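Mannose-specific lectin 3 chain 1 (Crocus vernus, PDB 3MEZ) probably binds mannose as the first bulb-type lectin domain of a heterotetrameric lectin, and probably agglutinates trypsin-treated rabbit erythrocytes weakly. Local coordinates at residues 63-66 with 67-71. Residues are numbered along the deposited sequence; the frame is centred on the assembly and turned at random.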
ATOM      1  N   GLU A  63     -18.747 -21.507  16.652  1.00 20.90           N
ATOM      2  CA  GLU A  63     -19.674 -22.180  17.523  1.00 21.73           C
ATOM      3  C   GLU A  63     -19.863 -21.427  18.830  1.00 23.11           C
ATOM      4  O   GLU A  63     -18.922 -21.201  19.517  1.00 24.34           O
ATOM      5  CB  GLU A  63     -19.157 -23.576  17.868  1.00 21.79           C
ATOM      6  CG  GLU A  63     -18.668 -24.413  16.711  1.00 21.15           C
ATOM      7  CD  GLU A  63     -18.420 -25.866  17.072  1.00 27.13           C
ATOM      8  OE1 GLU A  63     -18.307 -26.681  16.187  1.00 27.56           O
ATOM      9  OE2 GLU A  63     -18.369 -26.187  18.237  1.00 30.75           O
ATOM     10  N   ILE A  64     -21.079 -21.074  19.174  1.00 23.17           N
ATOM     11  CA  ILE A  64     -21.389 -20.520  20.484  1.00 24.60           C
ATOM     12  C   ILE A  64     -21.795 -21.645  21.410  1.00 26.50           C
ATOM     13  O   ILE A  64     -22.667 -22.404  21.090  1.00 27.07           O
ATOM     14  CB  ILE A  64     -22.501 -19.435  20.430  1.00 22.59           C
ATOM     15  CG1 ILE A  64     -22.086 -18.249  19.567  1.00 23.48           C
ATOM     16  CG2 ILE A  64     -22.846 -18.972  21.771  1.00 24.22           C
ATOM     17  CD1 ILE A  64     -23.141 -17.250  19.378  1.00 21.01           C
ATOM     18  N   HIS A  65     -21.126 -21.742  22.545  1.00 28.24           N
ATOM     19  CA  HIS A  65     -21.374 -22.765  23.565  1.00 30.32           C
ATOM     20  C   HIS A  65     -21.831 -22.163  24.865  1.00 32.07           C
ATOM     21  O   HIS A  65     -21.351 -21.157  25.268  1.00 31.12           O
ATOM     22  CB  HIS A  65     -20.145 -23.576  23.859  1.00 29.32           C
ATOM     23  CG  HIS A  65     -19.789 -24.558  22.805  1.00 35.24           C
ATOM     24  ND1 HIS A  65     -18.898 -24.277  21.802  1.00 37.93           N
ATOM     25  CD2 HIS A  65     -20.181 -25.827  22.608  1.00 37.55           C
ATOM     26  CE1 HIS A  65     -18.760 -25.329  21.032  1.00 37.20           C
ATOM     27  NE2 HIS A  65     -19.525 -26.281  21.499  1.00 38.29           N
ATOM     28  N   SER A  66     -22.752 -22.836  25.519  1.00 33.51           N
ATOM     29  CA  SER A  66     -23.378 -22.357  26.720  1.00 36.58           C
ATOM     30  C   SER A  66     -22.936 -23.145  27.919  1.00 38.42           C
ATOM     31  O   SER A  66     -22.432 -24.209  27.799  1.00 39.33           O
ATOM     32  CB  SER A  66     -24.883 -22.452  26.596  1.00 36.31           C
ATOM     33  OG  SER A  66     -25.494 -21.983  27.750  1.00 38.87           O
ATOM     34  N   ALA A  67     -23.102 -22.566  29.082  1.00 41.51           N
ATOM     35  CA  ALA A  67     -22.665 -23.170  30.320  1.00 43.70           C
ATOM     36  C   ALA A  67     -23.409 -24.452  30.620  1.00 44.74           C
ATOM     37  O   ALA A  67     -22.862 -25.394  31.098  1.00 45.65           O
ATOM     38  CB  ALA A  67     -22.808 -22.204  31.441  1.00 43.85           C
ATOM     39  N   ASN A  68     -24.680 -24.478  30.325  1.00 46.03           N
ATOM     40  CA  ASN A  68     -25.358 -25.728  30.278  1.00 46.65           C
ATOM     41  C   ASN A  68     -25.294 -26.187  28.877  1.00 46.48           C
ATOM     42  O   ASN A  68     -26.175 -25.857  28.163  0.50 46.28           O
ATOM     43  CB  ASN A  68     -26.806 -25.465  30.529  0.50 46.70           C
ATOM     44  CG  ASN A  68     -27.018 -24.252  31.348  0.50 46.53           C
ATOM     45  OD1 ASN A  68     -28.072 -23.637  31.316  0.50 47.21           O
ATOM     46  ND2 ASN A  68     -26.012 -23.892  32.103  0.50 46.97           N
ATOM     47  N   SER A  69     -24.280 -26.909  28.441  1.00 47.18           N
ATOM     48  CA  SER A  69     -24.159 -26.974  27.014  1.00 47.02           C
ATOM     49  C   SER A  69     -25.360 -27.741  26.636  1.00 47.69           C
ATOM     50  O   SER A  69     -26.431 -27.179  26.791  1.00 48.37           O
ATOM     51  CB  SER A  69     -22.847 -27.535  26.558  1.00 46.88           C
ATOM     52  OG  SER A  69     -21.905 -26.496  26.541  1.00 46.41           O
ATOM     53  N   ASN A  70     -25.269 -29.028  26.353  1.00 47.52           N
ATOM     54  CA  ASN A  70     -24.154 -29.738  25.754  1.00 46.59           C
ATOM     55  C   ASN A  70     -23.860 -29.443  24.306  1.00 44.63           C
ATOM     56  O   ASN A  70     -22.740 -29.418  23.900  1.00 45.79           O
ATOM     57  CB  ASN A  70     -24.376 -31.224  25.912  1.00 47.28           C
ATOM     58  CG  ASN A  70     -23.670 -31.778  27.107  1.00 50.84           C
ATOM     59  OD1 ASN A  70     -22.695 -32.494  26.973  1.00 57.23           O
ATOM     60  ND2 ASN A  70     -24.150 -31.452  28.279  1.00 51.31           N
ATOM     61  N   THR A  71     -24.892 -29.307  23.512  1.00 41.42           N
ATOM     62  CA  THR A  71     -24.734 -28.912  22.144  1.00 38.52           C
ATOM     63  C   THR A  71     -24.645 -27.395  21.995  0.50 36.19           C
ATOM     64  O   THR A  71     -25.208 -26.678  22.788  1.00 34.70           O
ATOM     65  CB  THR A  71     -25.903 -29.382  21.331  0.50 39.25           C
ATOM     66  OG1 THR A  71     -25.738 -28.953  19.973  0.50 40.51           O
ATOM     67  CG2 THR A  71     -27.179 -28.803  21.868  0.50 37.65           C
TER
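Ser69 OG donates a hydrogen bond of 2.7 Å to Ser66 O, an example of how a short polar side chain can close a tight four-residue turn, 66-69, just beyond the end of a strand, here strand 62-65. The hydroxyl meets the oxygen in the carbonyl plane, with a C=O...OG angle of 155°. Ser69 chi1, -84°, sets OG anti to its own carbonyl carbon and turns it back toward Ser66. Ser69 OG also lies at the edge of the His65 imidazole, near its plane, and 4.3 Å from His65 CB. Ser66 is the buried, close-packed part of the turn: chi1 -180° swings its OG away from its own N, and it is hydrogen-bonded to Val50 N, while the backbone of Ala67 pairs with Val50 too. The turn follows strand 62-65 of a four-stranded antiparallel sheet in the bulb-type lectin fold and begins the loop to strand 74-76, its neighbour at the edge of that sheet. Beyond the turn, an unusual non-proline cis peptide joins Ser69 to Asn70. The outer side is much looser. Ala67 CB points broadly away from residues 63-66, and the exposed Asn68 directs its CB away from them as well.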